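Local coordinates for endo-beta-mannanase (Opitutaceae bacterium TAV5, PDB 7BOB), which acts as an exo-beta-1,4-mannosidase of glycoside hydrolase family 5, probably releasing mannose from the ends of beta-mannan chains in the termite hindgut, at residues A[16-21]-A[359-364]; A[511-516]-A[563-568]; A[50-55]-A[353-358]. One frame throughout, in Å; residues are numbered along the deposited sequence.

Contact 1: residues A[16-21]-A[359-364]; sequences RFIPVG and RAETQR
The methyl of T362 reaches I18 and V20 because the first torsion (chi1 49°) sets CG2 anti to the carbonyl carbon, beside its own backbone N. The same rotation sets OG1 between N and the carbonyl carbon, where it bonds back to the carbonyl of A358 in the preceding turn of the helix. The residue is thereby divided: the hydroxyl serves its own helix, and the methyl serves the contact. T362 CG2 sits 3.6 Å from I18 O and 3.9 Å from V20 CG2, the V20 and T362 side chains crossing obliquely. The I18 side chain packs one residue earlier on the helix, with its CG1 3.8 Å from E361 O and its CG2 4.3 Å from E361 CB.

These segments belong to the closure of the (beta/alpha)8 barrel of family 5. Strand 20-23 is the first of the barrel and helix 352-364 follows the eighth, strand 311-316, whose Y314 pairs through its backbone with P19 and G21 and touches the side chains of I18 and E361.

The E361 carboxylate is shared between two arginines. R364 NH2 makes a salt bridge to E361 OE1 at 2.8 Å, its hydrogen bond weak because the N-H...O angle is only 126°, and R307 NE engages E361 OE2.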
ATOM      1  N   ARG A  16     -26.701  28.018 -32.757  1.00 64.04           N
ATOM      2  CA  ARG A  16     -25.644  27.555 -31.878  1.00 61.43           C
ATOM      3  C   ARG A  16     -25.522  28.489 -30.681  1.00 58.79           C
ATOM      4  O   ARG A  16     -25.700  29.701 -30.811  1.00 59.94           O
ATOM      5  CB  ARG A  16     -24.316  27.498 -32.647  1.00 62.41           C
ATOM      6  CG  ARG A  16     -23.148  26.979 -31.812  1.00 60.72           C
ATOM      7  CD  ARG A  16     -21.865  26.943 -32.597  1.00 65.56           C
ATOM      8  NE  ARG A  16     -21.818  25.763 -33.458  1.00 67.75           N
ATOM      9  CZ  ARG A  16     -20.833  25.506 -34.308  1.00 63.27           C
ATOM     10  NH1 ARG A  16     -19.810  26.350 -34.398  1.00 57.92           N
ATOM     11  NH2 ARG A  16     -20.871  24.403 -35.051  1.00 63.19           N
ATOM     12  N   PHE A  17     -25.206  27.936 -29.505  1.00 56.87           N
ATOM     13  CA  PHE A  17     -24.765  28.825 -28.440  1.00 57.01           C
ATOM     14  C   PHE A  17     -23.663  28.188 -27.601  1.00 53.35           C
ATOM     15  O   PHE A  17     -23.538  26.969 -27.501  1.00 49.08           O
ATOM     16  CB  PHE A  17     -25.934  29.315 -27.570  1.00 56.88           C
ATOM     17  CG  PHE A  17     -26.379  28.357 -26.534  1.00 61.02           C
ATOM     18  CD1 PHE A  17     -26.002  28.541 -25.211  1.00 61.71           C
ATOM     19  CD2 PHE A  17     -27.197  27.282 -26.865  1.00 63.16           C
ATOM     20  CE1 PHE A  17     -26.414  27.664 -24.227  1.00 59.91           C
ATOM     21  CE2 PHE A  17     -27.631  26.382 -25.883  1.00 63.50           C
ATOM     22  CZ  PHE A  17     -27.243  26.576 -24.562  1.00 63.99           C
ATOM     23  N   ILE A  18     -22.832  29.058 -27.049  1.00 50.84           N
ATOM     24  CA  ILE A  18     -21.672  28.724 -26.243  1.00 53.22           C
ATOM     25  C   ILE A  18     -22.031  29.041 -24.796  1.00 50.16           C
ATOM     26  O   ILE A  18     -22.114  30.220 -24.423  1.00 47.65           O
ATOM     27  CB  ILE A  18     -20.425  29.502 -26.684  1.00 53.85           C
ATOM     28  CG1 ILE A  18     -20.201  29.408 -28.205  1.00 56.90           C
ATOM     29  CG2 ILE A  18     -19.219  29.004 -25.920  1.00 48.84           C
ATOM     30  CD1 ILE A  18     -19.924  28.016 -28.733  1.00 57.19           C
ATOM     31  N   PRO A  19     -22.269  28.037 -23.957  1.00 49.42           N
ATOM     32  CA  PRO A  19     -22.507  28.320 -22.536  1.00 47.88           C
ATOM     33  C   PRO A  19     -21.311  29.058 -21.955  1.00 47.75           C
ATOM     34  O   PRO A  19     -20.164  28.652 -22.146  1.00 50.61           O
ATOM     35  CB  PRO A  19     -22.683  26.927 -21.924  1.00 45.84           C
ATOM     36  CG  PRO A  19     -23.181  26.081 -23.059  1.00 48.20           C
ATOM     37  CD  PRO A  19     -22.472  26.616 -24.289  1.00 48.71           C
ATOM     38  N   VAL A  20     -21.572  30.190 -21.315  1.00 48.88           N
ATOM     39  CA  VAL A  20     -20.552  30.901 -20.550  1.00 46.85           C
ATOM     40  C   VAL A  20     -21.212  31.408 -19.275  1.00 51.50           C
ATOM     41  O   VAL A  20     -22.375  31.831 -19.292  1.00 50.10           O
ATOM     42  CB  VAL A  20     -19.886  32.051 -21.347  1.00 46.21           C
ATOM     43  CG1 VAL A  20     -19.166  31.525 -22.600  1.00 47.84           C
ATOM     44  CG2 VAL A  20     -20.887  33.125 -21.751  1.00 49.56           C
ATOM     45  N   GLY A  21     -20.479  31.355 -18.169  1.00 46.67           N
ATOM     46  CA  GLY A  21     -21.057  31.724 -16.881  1.00 47.92           C
ATOM     47  C   GLY A  21     -20.249  31.109 -15.748  1.00 48.22           C
ATOM     48  O   GLY A  21     -19.052  30.852 -15.894  1.00 45.23           O
ATOM     49  N   ARG A 359     -17.520  37.123 -23.759  1.00 51.12           N
ATOM     50  CA  ARG A 359     -18.197  37.986 -24.722  1.00 55.52           C
ATOM     51  C   ARG A 359     -17.675  37.728 -26.130  1.00 57.34           C
ATOM     52  O   ARG A 359     -18.463  37.597 -27.069  1.00 55.23           O
ATOM     53  CB  ARG A 359     -18.048  39.453 -24.309  1.00 55.14           C
ATOM     54  CG  ARG A 359     -18.751  39.753 -22.940  1.00 66.66           C
ATOM     55  CD  ARG A 359     -19.659  41.016 -22.982  1.00 70.46           C
ATOM     56  NE  ARG A 359     -20.037  41.510 -21.648  1.00 72.55           N
ATOM     57  CZ  ARG A 359     -19.275  42.322 -20.914  1.00 67.78           C
ATOM     58  NH1 ARG A 359     -18.093  42.717 -21.383  1.00 66.34           N
ATOM     59  NH2 ARG A 359     -19.690  42.744 -19.721  1.00 62.70           N
ATOM     60  N   ALA A 360     -16.358  37.542 -26.275  1.00 57.15           N
ATOM     61  CA  ALA A 360     -15.801  37.139 -27.566  1.00 57.00           C
ATOM     62  C   ALA A 360     -16.423  35.838 -28.060  1.00 59.02           C
ATOM     63  O   ALA A 360     -16.840  35.734 -29.222  1.00 59.20           O
ATOM     64  CB  ALA A 360     -14.287  36.996 -27.456  1.00 52.75           C
ATOM     65  N   GLU A 361     -16.519  34.841 -27.177  1.00 58.20           N
ATOM     66  CA  GLU A 361     -16.995  33.520 -27.579  1.00 59.93           C
ATOM     67  C   GLU A 361     -18.441  33.555 -28.049  1.00 59.47           C
ATOM     68  O   GLU A 361     -18.813  32.847 -28.988  1.00 65.65           O
ATOM     69  CB  GLU A 361     -16.840  32.532 -26.421  1.00 57.66           C
ATOM     70  CG  GLU A 361     -15.484  31.852 -26.410  1.00 59.71           C
ATOM     71  CD  GLU A 361     -15.123  31.242 -27.757  1.00 63.92           C
ATOM     72  OE1 GLU A 361     -15.583  30.107 -28.051  1.00 67.27           O
ATOM     73  OE2 GLU A 361     -14.381  31.899 -28.517  1.00 61.10           O
ATOM     74  N   THR A 362     -19.282  34.345 -27.407  1.00 53.95           N
ATOM     75  CA  THR A 362     -20.673  34.317 -27.820  1.00 60.36           C
ATOM     76  C   THR A 362     -20.919  35.161 -29.079  1.00 65.36           C
ATOM     77  O   THR A 362     -21.846  34.858 -29.843  1.00 62.88           O
ATOM     78  CB  THR A 362     -21.561  34.723 -26.634  1.00 62.67           C
ATOM     79  OG1 THR A 362     -21.059  35.924 -26.039  1.00 63.59           O
ATOM     80  CG2 THR A 362     -21.555  33.585 -25.563  1.00 53.76           C
ATOM     81  N   GLN A 363     -20.071  36.161 -29.353  1.00 63.31           N
ATOM     82  CA  GLN A 363     -20.117  36.812 -30.661  1.00 70.74           C
ATOM     83  C   GLN A 363     -19.517  35.933 -31.756  1.00 69.69           C
ATOM     84  O   GLN A 363     -19.933  36.031 -32.915  1.00 73.11           O
ATOM     85  CB  GLN A 363     -19.414  38.172 -30.609  1.00 67.82           C
ATOM     86  CG  GLN A 363     -19.703  38.925 -29.323  1.00 75.96           C
ATOM     87  CD  GLN A 363     -20.083  40.390 -29.515  1.00 86.52           C
ATOM     88  OE1 GLN A 363     -20.690  40.764 -30.527  1.00 82.31           O
ATOM     89  NE2 GLN A 363     -19.741  41.227 -28.524  1.00 83.20           N
ATOM     90  N   ARG A 364     -18.571  35.057 -31.411  1.00 68.86           N
ATOM     91  CA  ARG A 364     -18.093  34.066 -32.373  1.00 72.08           C
ATOM     92  C   ARG A 364     -19.231  33.164 -32.845  1.00 72.47           C
ATOM     93  O   ARG A 364     -19.386  32.929 -34.048  1.00 75.94           O
ATOM     94  CB  ARG A 364     -16.955  33.229 -31.760  1.00 73.32           C
ATOM     95  CG  ARG A 364     -16.081  32.438 -32.770  1.00 73.50           C
ATOM     96  CD  ARG A 364     -14.907  31.640 -32.108  1.00 74.01           C
ATOM     97  NE  ARG A 364     -15.401  30.625 -31.167  1.00 78.95           N
ATOM     98  CZ  ARG A 364     -15.178  29.313 -31.257  1.00 78.39           C
ATOM     99  NH1 ARG A 364     -14.433  28.828 -32.252  1.00 80.86           N
ATOM    100  NH2 ARG A 364     -15.699  28.482 -30.344  1.00 70.17           N
TER

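Contact 2: residues A[511-516]-A[563-568]; sequences EFTCFL and LSQWPD
The amide of Q565 is the flat group that comes within contact distance of the other segment: the bent side chain brings this end near T513, whose side chain comes from the opposite direction. The phenyl ring of F512 stays out of the contact. Its CB points away from 563-568, the ring packs edge-to-face with W579, and V558 and S561 of helix 558-564 also touch it.

Small side chains do the rest. T513 OG1 and S564 OG lie 3.3 Å apart, both hydroxyls held between the backbone N and the carbonyl carbon of their own residues (chi1 66° and 72°). S564 OG has its clear partner within the helix, the carbonyl of S561. C514 brings its thiol alongside the same serine: C514 SG is 3.9 Å from S564 OG and 4.0 Å from S564 CB. Its backbone N is hydrogen-bonded to S561 OG, so two serines one turn apart both face the chain at C514.

On the helix side the winding tightens as the helix ends, with W566 N bonded to L563 O at 3.1 Å. The arrangement joins the exit of a two-stranded beta hairpin, 501-505 with 508-512, to the last turn of a helix in the C-terminal alpha/beta domain, at its surface.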
ATOM      1  N   GLU A 511      20.648  10.553 -20.538  1.00 57.39           N
ATOM      2  CA  GLU A 511      20.755   9.366 -19.701  1.00 58.88           C
ATOM      3  C   GLU A 511      19.357   8.901 -19.335  1.00 57.30           C
ATOM      4  O   GLU A 511      18.580   9.669 -18.763  1.00 52.93           O
ATOM      5  CB  GLU A 511      21.576   9.643 -18.443  1.00 56.19           C
ATOM      6  CG  GLU A 511      21.653   8.463 -17.514  1.00 61.50           C
ATOM      7  CD  GLU A 511      22.349   8.812 -16.227  1.00 65.53           C
ATOM      8  OE1 GLU A 511      23.528   9.221 -16.292  1.00 76.70           O
ATOM      9  OE2 GLU A 511      21.713   8.702 -15.156  1.00 70.01           O
ATOM     10  N   PHE A 512      19.046   7.648 -19.665  1.00 56.62           N
ATOM     11  CA  PHE A 512      17.764   7.026 -19.354  1.00 55.78           C
ATOM     12  C   PHE A 512      17.957   5.992 -18.251  1.00 58.85           C
ATOM     13  O   PHE A 512      18.638   4.983 -18.459  1.00 53.75           O
ATOM     14  CB  PHE A 512      17.169   6.368 -20.596  1.00 53.27           C
ATOM     15  CG  PHE A 512      16.960   7.317 -21.724  1.00 53.81           C
ATOM     16  CD1 PHE A 512      15.910   8.216 -21.696  1.00 50.97           C
ATOM     17  CD2 PHE A 512      17.829   7.344 -22.794  1.00 57.72           C
ATOM     18  CE1 PHE A 512      15.714   9.112 -22.735  1.00 52.52           C
ATOM     19  CE2 PHE A 512      17.633   8.253 -23.843  1.00 54.73           C
ATOM     20  CZ  PHE A 512      16.579   9.125 -23.809  1.00 48.85           C
ATOM     21  N   THR A 513      17.325   6.229 -17.097  1.00 58.35           N
ATOM     22  CA  THR A 513      17.386   5.309 -15.969  1.00 56.42           C
ATOM     23  C   THR A 513      16.185   4.384 -15.866  1.00 53.92           C
ATOM     24  O   THR A 513      16.236   3.443 -15.079  1.00 53.24           O
ATOM     25  CB  THR A 513      17.512   6.085 -14.654  1.00 55.64           C
ATOM     26  OG1 THR A 513      16.295   6.824 -14.439  1.00 57.49           O
ATOM     27  CG2 THR A 513      18.706   7.036 -14.700  1.00 53.62           C
ATOM     28  N   CYS A 514      15.112   4.607 -16.616  1.00 54.41           N
ATOM     29  CA  CYS A 514      13.907   3.786 -16.516  1.00 52.97           C
ATOM     30  C   CYS A 514      13.679   3.010 -17.797  1.00 55.30           C
ATOM     31  O   CYS A 514      13.958   3.507 -18.898  1.00 54.68           O
ATOM     32  CB  CYS A 514      12.662   4.624 -16.222  1.00 52.77           C
ATOM     33  SG  CYS A 514      12.786   5.646 -14.767  1.00 57.58           S
ATOM     34  N   PHE A 515      13.121   1.819 -17.651  1.00 50.16           N
ATOM     35  CA  PHE A 515      12.896   0.915 -18.760  1.00 53.05           C
ATOM     36  C   PHE A 515      11.556   0.251 -18.530  1.00 52.41           C
ATOM     37  O   PHE A 515      11.137   0.059 -17.384  1.00 56.97           O
ATOM     38  CB  PHE A 515      14.052  -0.110 -18.876  1.00 52.84           C
ATOM     39  CG  PHE A 515      15.393   0.550 -19.073  1.00 53.76           C
ATOM     40  CD1 PHE A 515      16.175   0.896 -17.983  1.00 53.95           C
ATOM     41  CD2 PHE A 515      15.834   0.896 -20.341  1.00 51.46           C
ATOM     42  CE1 PHE A 515      17.386   1.554 -18.155  1.00 54.52           C
ATOM     43  CE2 PHE A 515      17.045   1.543 -20.516  1.00 54.79           C
ATOM     44  CZ  PHE A 515      17.823   1.867 -19.414  1.00 56.45           C
ATOM     45  N   LEU A 516      10.870  -0.064 -19.617  1.00 52.01           N
ATOM     46  CA  LEU A 516       9.471  -0.443 -19.486  1.00 53.66           C
ATOM     47  C   LEU A 516       9.358  -1.754 -18.723  1.00 50.87           C
ATOM     48  O   LEU A 516      10.062  -2.724 -19.022  1.00 51.97           O
ATOM     49  CB  LEU A 516       8.804  -0.554 -20.858  1.00 51.94           C
ATOM     50  CG  LEU A 516       7.276  -0.405 -20.856  1.00 55.68           C
ATOM     51  CD1 LEU A 516       6.852   1.048 -20.586  1.00 52.13           C
ATOM     52  CD2 LEU A 516       6.683  -0.893 -22.178  1.00 55.37           C
ATOM     53  N   LEU A 563      10.615  11.902 -16.166  1.00 50.25           N
ATOM     54  CA  LEU A 563       9.859  12.170 -14.946  1.00 49.21           C
ATOM     55  C   LEU A 563      10.663  11.826 -13.696  1.00 52.67           C
ATOM     56  O   LEU A 563      10.541  12.529 -12.688  1.00 48.38           O
ATOM     57  CB  LEU A 563       8.524  11.419 -14.961  1.00 50.62           C
ATOM     58  CG  LEU A 563       7.433  12.004 -15.878  1.00 51.05           C
ATOM     59  CD1 LEU A 563       6.332  11.004 -16.123  1.00 47.61           C
ATOM     60  CD2 LEU A 563       6.865  13.302 -15.347  1.00 44.91           C
ATOM     61  N   SER A 564      11.519  10.784 -13.745  1.00 46.20           N
ATOM     62  CA  SER A 564      12.360  10.466 -12.588  1.00 52.96           C
ATOM     63  C   SER A 564      13.384  11.548 -12.288  1.00 53.28           C
ATOM     64  O   SER A 564      13.913  11.585 -11.172  1.00 57.86           O
ATOM     65  CB  SER A 564      13.076   9.115 -12.779  1.00 50.96           C
ATOM     66  OG  SER A 564      14.106   9.206 -13.760  1.00 51.24           O
ATOM     67  N   GLN A 565      13.693  12.423 -13.245  1.00 55.72           N
ATOM     68  CA  GLN A 565      14.628  13.525 -13.032  1.00 56.53           C
ATOM     69  C   GLN A 565      13.916  14.860 -12.869  1.00 59.67           C
ATOM     70  O   GLN A 565      14.505  15.922 -13.121  1.00 59.52           O
ATOM     71  CB  GLN A 565      15.670  13.570 -14.158  1.00 58.05           C
ATOM     72  CG  GLN A 565      16.355  12.191 -14.420  1.00 59.17           C
ATOM     73  CD  GLN A 565      17.058  11.611 -13.176  1.00 60.36           C
ATOM     74  OE1 GLN A 565      16.733  10.510 -12.703  1.00 64.20           O
ATOM     75  NE2 GLN A 565      18.008  12.366 -12.636  1.00 66.25           N
ATOM     76  N   TRP A 566      12.677  14.807 -12.382  1.00 53.88           N
ATOM     77  CA  TRP A 566      11.880  16.007 -12.159  1.00 55.95           C
ATOM     78  C   TRP A 566      12.559  17.085 -11.320  1.00 58.43           C
ATOM     79  O   TRP A 566      12.385  18.275 -11.649  1.00 56.00           O
ATOM     80  CB  TRP A 566      10.538  15.627 -11.527  1.00 55.78           C
ATOM     81  CG  TRP A 566       9.467  16.624 -11.847  1.00 54.14           C
ATOM     82  CD1 TRP A 566       8.824  17.451 -10.972  1.00 53.11           C
ATOM     83  CD2 TRP A 566       8.953  16.932 -13.145  1.00 52.73           C
ATOM     84  NE1 TRP A 566       7.916  18.233 -11.644  1.00 55.56           N
ATOM     85  CE2 TRP A 566       7.982  17.935 -12.983  1.00 53.47           C
ATOM     86  CE3 TRP A 566       9.205  16.438 -14.430  1.00 53.52           C
ATOM     87  CZ2 TRP A 566       7.273  18.463 -14.057  1.00 56.63           C
ATOM     88  CZ3 TRP A 566       8.502  16.957 -15.486  1.00 51.14           C
ATOM     89  CH2 TRP A 566       7.543  17.960 -15.298  1.00 52.67           C
ATOM     90  N   PRO A 567      13.299  16.779 -10.246  1.00 57.45           N
ATOM     91  CA  PRO A 567      13.913  17.866  -9.464  1.00 58.95           C
ATOM     92  C   PRO A 567      14.910  18.707 -10.243  1.00 63.14           C
ATOM     93  O   PRO A 567      15.168  19.849  -9.841  1.00 64.70           O
ATOM     94  CB  PRO A 567      14.590  17.125  -8.303  1.00 61.80           C
ATOM     95  CG  PRO A 567      13.768  15.899  -8.145  1.00 61.02           C
ATOM     96  CD  PRO A 567      13.484  15.485  -9.566  1.00 58.73           C
ATOM     97  N   ASP A 568      15.481  18.193 -11.335  1.00 60.38           N
ATOM     98  CA  ASP A 568      16.365  18.970 -12.194  1.00 60.69           C
ATOM     99  C   ASP A 568      15.635  19.520 -13.421  1.00 60.74           C
ATOM    100  O   ASP A 568      16.266  19.838 -14.437  1.00 60.49           O
ATOM    101  CB  ASP A 568      17.575  18.122 -12.601  1.00 61.21           C
ATOM    102  CG  ASP A 568      18.502  17.818 -11.415  1.00 70.14           C
ATOM    103  OD1 ASP A 568      18.993  18.781 -10.784  1.00 71.92           O
ATOM    104  OD2 ASP A 568      18.727  16.622 -11.100  1.00 66.98           O
TER

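Contact 3: residues A[50-55]-A[353-358]; sequences ASLGFN and YFVEFA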
ATOM      1  N   ALA A  50     -26.071  38.195 -15.543  1.00 50.53           N
ATOM      2  CA  ALA A  50     -26.611  38.651 -16.821  1.00 49.42           C
ATOM      3  C   ALA A  50     -25.874  39.885 -17.316  1.00 47.74           C
ATOM      4  O   ALA A  50     -25.517  39.965 -18.496  1.00 48.22           O
ATOM      5  CB  ALA A  50     -28.107  38.920 -16.692  1.00 47.12           C
ATOM      6  N   SER A  51     -25.580  40.827 -16.416  1.00 46.73           N
ATOM      7  CA  SER A  51     -24.889  42.050 -16.814  1.00 48.74           C
ATOM      8  C   SER A  51     -23.461  41.807 -17.301  1.00 53.36           C
ATOM      9  O   SER A  51     -22.922  42.647 -18.027  1.00 53.75           O
ATOM     10  CB  SER A  51     -24.876  43.046 -15.653  1.00 52.11           C
ATOM     11  OG  SER A  51     -23.804  42.784 -14.757  1.00 61.36           O
ATOM     12  N   LEU A  52     -22.822  40.701 -16.913  1.00 54.19           N
ATOM     13  CA  LEU A  52     -21.492  40.391 -17.425  1.00 53.24           C
ATOM     14  C   LEU A  52     -21.530  39.640 -18.749  1.00 53.86           C
ATOM     15  O   LEU A  52     -20.472  39.286 -19.264  1.00 52.77           O
ATOM     16  CB  LEU A  52     -20.690  39.574 -16.407  1.00 53.15           C
ATOM     17  CG  LEU A  52     -20.381  40.310 -15.107  1.00 53.45           C
ATOM     18  CD1 LEU A  52     -19.902  39.323 -14.063  1.00 49.22           C
ATOM     19  CD2 LEU A  52     -19.367  41.422 -15.351  1.00 52.47           C
ATOM     20  N   GLY A  53     -22.708  39.390 -19.315  1.00 55.51           N
ATOM     21  CA  GLY A  53     -22.784  38.685 -20.578  1.00 52.32           C
ATOM     22  C   GLY A  53     -22.958  37.192 -20.469  1.00 54.54           C
ATOM     23  O   GLY A  53     -22.961  36.512 -21.503  1.00 51.86           O
ATOM     24  N   PHE A  54     -23.135  36.660 -19.256  1.00 50.03           N
ATOM     25  CA  PHE A  54     -23.258  35.222 -19.079  1.00 49.77           C
ATOM     26  C   PHE A  54     -24.622  34.750 -19.551  1.00 47.64           C
ATOM     27  O   PHE A  54     -25.617  35.454 -19.429  1.00 49.25           O
ATOM     28  CB  PHE A  54     -23.049  34.840 -17.611  1.00 50.15           C
ATOM     29  CG  PHE A  54     -21.648  35.101 -17.106  1.00 49.76           C
ATOM     30  CD1 PHE A  54     -20.595  35.259 -17.993  1.00 47.12           C
ATOM     31  CD2 PHE A  54     -21.389  35.182 -15.735  1.00 48.81           C
ATOM     32  CE1 PHE A  54     -19.290  35.492 -17.530  1.00 48.70           C
ATOM     33  CE2 PHE A  54     -20.103  35.423 -15.261  1.00 46.92           C
ATOM     34  CZ  PHE A  54     -19.046  35.581 -16.161  1.00 46.06           C
ATOM     35  N   ASN A  55     -24.667  33.543 -20.096  1.00 50.57           N
ATOM     36  CA  ASN A  55     -25.920  32.985 -20.580  1.00 48.78           C
ATOM     37  C   ASN A  55     -26.274  31.665 -19.909  1.00 50.57           C
ATOM     38  O   ASN A  55     -27.276  31.046 -20.291  1.00 49.24           O
ATOM     39  CB  ASN A  55     -25.863  32.805 -22.111  1.00 47.83           C
ATOM     40  CG  ASN A  55     -24.768  31.834 -22.540  1.00 54.51           C
ATOM     41  OD1 ASN A  55     -24.335  30.972 -21.754  1.00 51.43           O
ATOM     42  ND2 ASN A  55     -24.317  31.958 -23.791  1.00 47.28           N
ATOM     43  N   TYR A 353     -10.381  38.942 -17.742  1.00 46.23           N
ATOM     44  CA  TYR A 353     -10.265  38.349 -19.068  1.00 47.72           C
ATOM     45  C   TYR A 353     -11.341  37.306 -19.330  1.00 46.80           C
ATOM     46  O   TYR A 353     -11.773  37.154 -20.478  1.00 46.72           O
ATOM     47  CB  TYR A 353      -8.897  37.705 -19.277  1.00 47.90           C
ATOM     48  CG  TYR A 353      -8.827  37.066 -20.633  1.00 48.09           C
ATOM     49  CD1 TYR A 353      -8.848  37.859 -21.791  1.00 51.53           C
ATOM     50  CD2 TYR A 353      -8.784  35.687 -20.773  1.00 45.55           C
ATOM     51  CE1 TYR A 353      -8.798  37.294 -23.051  1.00 49.34           C
ATOM     52  CE2 TYR A 353      -8.728  35.102 -22.033  1.00 49.15           C
ATOM     53  CZ  TYR A 353      -8.740  35.918 -23.173  1.00 52.48           C
ATOM     54  OH  TYR A 353      -8.689  35.359 -24.435  1.00 50.77           O
ATOM     55  N   PHE A 354     -11.752  36.538 -18.309  1.00 45.97           N
ATOM     56  CA  PHE A 354     -12.857  35.609 -18.539  1.00 45.07           C
ATOM     57  C   PHE A 354     -14.084  36.342 -19.084  1.00 45.87           C
ATOM     58  O   PHE A 354     -14.771  35.837 -19.978  1.00 47.48           O
ATOM     59  CB  PHE A 354     -13.230  34.854 -17.264  1.00 44.76           C
ATOM     60  CG  PHE A 354     -14.378  33.896 -17.459  1.00 42.88           C
ATOM     61  CD1 PHE A 354     -14.398  33.045 -18.560  1.00 43.15           C
ATOM     62  CD2 PHE A 354     -15.449  33.876 -16.575  1.00 43.59           C
ATOM     63  CE1 PHE A 354     -15.446  32.170 -18.765  1.00 46.86           C
ATOM     64  CE2 PHE A 354     -16.515  32.999 -16.774  1.00 43.13           C
ATOM     65  CZ  PHE A 354     -16.520  32.143 -17.861  1.00 43.05           C
ATOM     66  N   VAL A 355     -14.371  37.536 -18.562  1.00 44.68           N
ATOM     67  CA  VAL A 355     -15.518  38.291 -19.058  1.00 49.86           C
ATOM     68  C   VAL A 355     -15.314  38.643 -20.524  1.00 50.87           C
ATOM     69  O   VAL A 355     -16.215  38.470 -21.352  1.00 48.67           O
ATOM     70  CB  VAL A 355     -15.759  39.549 -18.203  1.00 52.51           C
ATOM     71  CG1 VAL A 355     -16.915  40.385 -18.792  1.00 51.70           C
ATOM     72  CG2 VAL A 355     -16.064  39.160 -16.758  1.00 47.33           C
ATOM     73  N   GLU A 356     -14.105  39.106 -20.868  1.00 50.37           N
ATOM     74  CA  GLU A 356     -13.821  39.490 -22.249  1.00 50.95           C
ATOM     75  C   GLU A 356     -13.873  38.267 -23.153  1.00 55.15           C
ATOM     76  O   GLU A 356     -14.456  38.312 -24.247  1.00 52.95           O
ATOM     77  CB  GLU A 356     -12.459  40.198 -22.324  1.00 47.39           C
ATOM     78  CG  GLU A 356     -11.967  40.558 -23.735  1.00 56.65           C
ATOM     79  CD  GLU A 356     -10.451  40.787 -23.807  1.00 62.71           C
ATOM     80  OE1 GLU A 356      -9.855  41.185 -22.773  1.00 63.95           O
ATOM     81  OE2 GLU A 356      -9.845  40.547 -24.888  1.00 70.12           O
ATOM     82  N   PHE A 357     -13.316  37.144 -22.681  1.00 51.21           N
ATOM     83  CA  PHE A 357     -13.311  35.923 -23.479  1.00 48.67           C
ATOM     84  C   PHE A 357     -14.727  35.390 -23.681  1.00 50.55           C
ATOM     85  O   PHE A 357     -15.063  34.894 -24.763  1.00 49.36           O
ATOM     86  CB  PHE A 357     -12.409  34.868 -22.811  1.00 49.12           C
ATOM     87  CG  PHE A 357     -12.466  33.509 -23.463  1.00 46.96           C
ATOM     88  CD1 PHE A 357     -11.562  33.165 -24.459  1.00 45.02           C
ATOM     89  CD2 PHE A 357     -13.419  32.562 -23.065  1.00 48.41           C
ATOM     90  CE1 PHE A 357     -11.608  31.898 -25.057  1.00 48.53           C
ATOM     91  CE2 PHE A 357     -13.475  31.296 -23.655  1.00 47.75           C
ATOM     92  CZ  PHE A 357     -12.569  30.968 -24.656  1.00 49.56           C
ATOM     93  N   ALA A 358     -15.565  35.453 -22.642  1.00 45.55           N
ATOM     94  CA  ALA A 358     -16.926  34.960 -22.803  1.00 51.14           C
ATOM     95  C   ALA A 358     -17.695  35.803 -23.812  1.00 52.96           C
ATOM     96  O   ALA A 358     -18.458  35.269 -24.625  1.00 51.50           O
ATOM     97  CB  ALA A 358     -17.661  34.956 -21.468  1.00 47.32           C
TER
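F54 and L52 pack against F354, V355 and A358 where two neighbouring outer helices of the (beta/alpha)8 barrel meet: the first, 39-51, at its C-terminal end, and the last, 352-364, along its middle. The chain leaves the first helix through a Schellman motif. G53 has a positive phi of 93°, and its N bonds to A50 O at 3.0 Å. This turn redirects the chain toward strand 56-62 and brings the ends of the L52 and F54 side chains against the last helix.

The aromatic interaction is between F54 and F354. Their ring centroids are 5.5 Å apart and the planes are inclined at 39°, an oblique pairing. The closest approach is F54 CZ to F354 CE2 at 3.7 Å. F354 reaches this place with CG anti to its backbone N (chi1 179°). F282 meets the F354 ring edge-to-face, and Y314 and W316 of the eighth strand touch it, so the pair links the helix layer to the barrel wall.

Apolar packing surrounds the pair. Within 50-55, L52 CB lies over one face of the F54 ring, 4.2 Å above its plane and over its centre, while across the contact L52 CD2 meets V355 CG2 at 4.2 Å. A methyl approaches the F54 ring at its edge, A358 CB lying near the ring plane.

No hydrogen bond joins the two segments directly. The polar atom nearest the helix side chains is a carbonyl, L52 O, which rests against a methyl carbon: V355 CG1 is 3.8 Å away.

Overall arrangement
Contacts 1 and 3 are consecutive parts of one seam, their centres 9 Å apart, in which successive turns of helix 352-364 meet the entry to the first strand and the exit of the first helix. N55 fastens them together: its ND2 lies 2.9 Å from I18 O and its OD1 2.9 Å from V20 N, both probable hydrogen bonds. Contact 1 lies toward the N-terminal ends of the barrel strands, whereas contact 3 reaches through F354 to the C-terminal ends of strands seven and eight; family 5 enzymes carry a catalytic carboxylate at that end of strand seven. Contact 2, in the separate C-terminal domain, is centred 43 Å from contact 1 and 44 Å from contact 3.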